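Local coordinates for alpha-glucosidase ([Eubacterium] rectale, PDB 6PNR) that hydrolyses sulfoquinovosides as a family GH31 sulfoquinovosidase, a retaining glycoside hydrolase, at the interface of chains A and B. Numbering follows the deposited sequence. Chains: chain A/B, Alpha-glucosidase.

The interface of chains A and B. Residues chain A 30, 54, 56, 105; chain B 50-54.
One face of the A:Arg54 guanidinium is met by the carbonyl O of B:Val51, 3.3 Å above the plane and displaced toward its rim, while CE2 of A:Tyr30 lies in plane at its edge. The phenol ring of A:Tyr30 receives NH2 of A:Arg54 over the centre of one face, and its OH sits above a face of the A:Arg105 guanidinium. That second guanidinium runs nearly parallel to the ring of B:Tyr50, with 20° between the planes, whereas A:Arg54 stands almost perpendicular to the same ring (88°). NH2 of A:Arg105 donates a hydrogen bond to the B:Tyr50 hydroxyl OH at 3.0 Å; the acceptor is tilted from the guanidinium plane, and the bond is bent. The reach of A:Arg54 follows from its torsions: CG is anti to the backbone N (chi1 163°) and the chain continues extended to NE, crossing the B:Thr52 side chain at a slant, with CG, CD and NE meeting the carbonyl O of that residue. There NE makes a weak hydrogen bond to the B:Thr52 carbonyl O at 2.9 Å. CG2 of B:Thr52 lies near both guanidinium groups, 3.5 Å from NH2 of A:Arg105. Truncating A:Arg54 to alanine would probably leave the B:Thr52 carbonyl without its NE donor and uncover one face of the A:Tyr30 ring. Across the two-fold axis, strands 44-56 of the two chains form an antiparallel bridge, which may support a dimer, although the structure alone does not establish one in solution. Beside it, CD of A:Pro56 packs on CG of B:Glu53 at 3.8 Å. The bridge is reciprocal and nearly straight: A:Arg54 N donates to B:Arg54 O, and B:Arg54 N to A:Arg54 O, each at 2.7 Å.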
ATOM      1  N   TYR A  30     -13.312 -23.028   3.729  1.00 32.37           N
ATOM      2  CA  TYR A  30     -14.145 -21.927   4.179  1.00 31.86           C
ATOM      3  C   TYR A  30     -14.860 -21.334   2.973  1.00 35.78           C
ATOM      4  O   TYR A  30     -14.329 -21.321   1.858  1.00 37.76           O
ATOM      5  CB  TYR A  30     -13.333 -20.814   4.871  1.00 33.08           C
ATOM      6  CG  TYR A  30     -12.462 -21.253   6.038  1.00 31.49           C
ATOM      7  CD1 TYR A  30     -11.351 -22.065   5.841  1.00 33.48           C
ATOM      8  CD2 TYR A  30     -12.729 -20.806   7.334  1.00 34.84           C
ATOM      9  CE1 TYR A  30     -10.542 -22.450   6.902  1.00 33.25           C
ATOM     10  CE2 TYR A  30     -11.926 -21.182   8.401  1.00 29.46           C
ATOM     11  CZ  TYR A  30     -10.841 -22.002   8.177  1.00 35.74           C
ATOM     12  OH  TYR A  30     -10.052 -22.378   9.232  1.00 42.09           O
ATOM     13  N   ARG A  54     -17.252 -15.076   6.224  1.00 33.59           N
ATOM     14  CA  ARG A  54     -16.312 -16.168   5.998  1.00 33.22           C
ATOM     15  C   ARG A  54     -16.454 -17.144   7.155  1.00 37.55           C
ATOM     16  O   ARG A  54     -16.378 -16.728   8.314  1.00 39.63           O
ATOM     17  CB  ARG A  54     -14.854 -15.688   5.911  1.00 28.58           C
ATOM     18  CG  ARG A  54     -13.859 -16.843   6.091  1.00 32.25           C
ATOM     19  CD  ARG A  54     -12.388 -16.477   5.861  1.00 32.92           C
ATOM     20  NE  ARG A  54     -11.525 -17.601   6.235  1.00 31.72           N
ATOM     21  CZ  ARG A  54     -10.303 -17.830   5.749  1.00 35.12           C
ATOM     22  NH1 ARG A  54      -9.763 -17.008   4.849  1.00 31.84           N
ATOM     23  NH2 ARG A  54      -9.622 -18.896   6.161  1.00 35.08           N
ATOM     24  N   PRO A  56     -15.838 -21.590   8.350  1.00 40.95           N
ATOM     25  CA  PRO A  56     -15.485 -22.955   7.959  1.00 39.43           C
ATOM     26  C   PRO A  56     -16.724 -23.819   7.809  1.00 38.47           C
ATOM     27  O   PRO A  56     -17.760 -23.581   8.432  1.00 43.14           O
ATOM     28  CB  PRO A  56     -14.606 -23.440   9.115  1.00 36.27           C
ATOM     29  CG  PRO A  56     -15.102 -22.654  10.299  1.00 40.34           C
ATOM     30  CD  PRO A  56     -15.501 -21.303   9.758  1.00 38.22           C
ATOM     31  N   ARG A 105      -7.835 -25.150   1.809  1.00 32.70           N
ATOM     32  CA  ARG A 105      -6.574 -25.313   2.515  1.00 31.17           C
ATOM     33  C   ARG A 105      -5.870 -26.605   2.138  1.00 35.52           C
ATOM     34  O   ARG A 105      -6.498 -27.653   1.966  1.00 34.13           O
ATOM     35  CB  ARG A 105      -6.791 -25.255   4.020  1.00 35.97           C
ATOM     36  CG  ARG A 105      -7.117 -23.845   4.470  1.00 39.69           C
ATOM     37  CD  ARG A 105      -6.854 -23.703   5.926  1.00 38.84           C
ATOM     38  NE  ARG A 105      -6.983 -22.330   6.373  1.00 37.42           N
ATOM     39  CZ  ARG A 105      -6.887 -21.984   7.644  1.00 40.95           C
ATOM     40  NH1 ARG A 105      -6.666 -22.921   8.555  1.00 36.11           N
ATOM     41  NH2 ARG A 105      -7.005 -20.721   8.005  1.00 30.31           N
TER
ATOM     42  N   TYR B  50      -5.336 -11.082   9.542  1.00 32.53           N
ATOM     43  CA  TYR B  50      -5.738 -12.285   8.805  1.00 31.70           C
ATOM     44  C   TYR B  50      -7.016 -12.812   9.454  1.00 33.85           C
ATOM     45  O   TYR B  50      -6.973 -13.413  10.530  1.00 32.36           O
ATOM     46  CB  TYR B  50      -4.634 -13.336   8.815  1.00 27.33           C
ATOM     47  CG  TYR B  50      -5.025 -14.663   8.172  1.00 35.30           C
ATOM     48  CD1 TYR B  50      -5.581 -14.711   6.899  1.00 34.26           C
ATOM     49  CD2 TYR B  50      -4.793 -15.872   8.832  1.00 28.32           C
ATOM     50  CE1 TYR B  50      -5.928 -15.948   6.302  1.00 36.92           C
ATOM     51  CE2 TYR B  50      -5.129 -17.097   8.252  1.00 33.28           C
ATOM     52  CZ  TYR B  50      -5.698 -17.131   6.994  1.00 34.61           C
ATOM     53  OH  TYR B  50      -6.025 -18.354   6.440  1.00 31.56           O
ATOM     54  N   VAL B  51      -8.144 -12.581   8.799  1.00 28.98           N
ATOM     55  CA  VAL B  51      -9.450 -12.954   9.332  1.00 32.34           C
ATOM     56  C   VAL B  51      -9.789 -14.356   8.840  1.00 36.29           C
ATOM     57  O   VAL B  51      -9.817 -14.613   7.630  1.00 35.03           O
ATOM     58  CB  VAL B  51     -10.525 -11.944   8.907  1.00 32.60           C
ATOM     59  CG1 VAL B  51     -11.908 -12.397   9.372  1.00 32.42           C
ATOM     60  CG2 VAL B  51     -10.197 -10.547   9.466  1.00 32.90           C
ATOM     61  N   THR B  52     -10.030 -15.277   9.769  1.00 34.34           N
ATOM     62  CA  THR B  52     -10.451 -16.609   9.353  1.00 33.12           C
ATOM     63  C   THR B  52     -11.944 -16.849   9.531  1.00 37.31           C
ATOM     64  O   THR B  52     -12.476 -17.800   8.947  1.00 36.38           O
ATOM     65  CB  THR B  52      -9.665 -17.684  10.104  1.00 33.55           C
ATOM     66  OG1 THR B  52      -9.544 -17.329  11.490  1.00 35.23           O
ATOM     67  CG2 THR B  52      -8.283 -17.834   9.485  1.00 34.25           C
ATOM     68  N   GLU B  53     -12.633 -16.014  10.307  1.00 34.66           N
ATOM     69  CA  GLU B  53     -14.065 -16.169  10.489  1.00 35.53           C
ATOM     70  C   GLU B  53     -14.702 -14.800  10.601  1.00 33.06           C
ATOM     71  O   GLU B  53     -14.172 -13.909  11.272  1.00 37.00           O
ATOM     72  CB  GLU B  53     -14.394 -17.011  11.734  1.00 34.36           C
ATOM     73  CG  GLU B  53     -13.882 -18.435  11.677  1.00 38.80           C
ATOM     74  CD  GLU B  53     -14.208 -19.250  12.932  1.00 40.56           C
ATOM     75  OE1 GLU B  53     -15.341 -19.151  13.445  1.00 38.64           O
ATOM     76  OE2 GLU B  53     -13.322 -19.989  13.402  1.00 45.02           O
ATOM     77  N   ARG B  54     -15.820 -14.626   9.908  1.00 31.78           N
ATOM     78  CA  ARG B  54     -16.677 -13.467  10.116  1.00 35.16           C
ATOM     79  C   ARG B  54     -18.083 -13.871   9.722  1.00 37.82           C
ATOM     80  O   ARG B  54     -18.278 -14.408   8.631  1.00 36.29           O
ATOM     81  CB  ARG B  54     -16.231 -12.250   9.294  1.00 34.25           C
ATOM     82  CG  ARG B  54     -17.341 -11.216   9.194  1.00 33.92           C
ATOM     83  CD  ARG B  54     -16.968  -9.905   8.496  1.00 31.32           C
ATOM     84  NE  ARG B  54     -18.190  -9.127   8.331  1.00 31.32           N
ATOM     85  CZ  ARG B  54     -18.251  -7.806   8.186  1.00 36.37           C
ATOM     86  NH1 ARG B  54     -17.141  -7.072   8.184  1.00 29.91           N
ATOM     87  NH2 ARG B  54     -19.435  -7.221   8.055  1.00 34.89           N
TER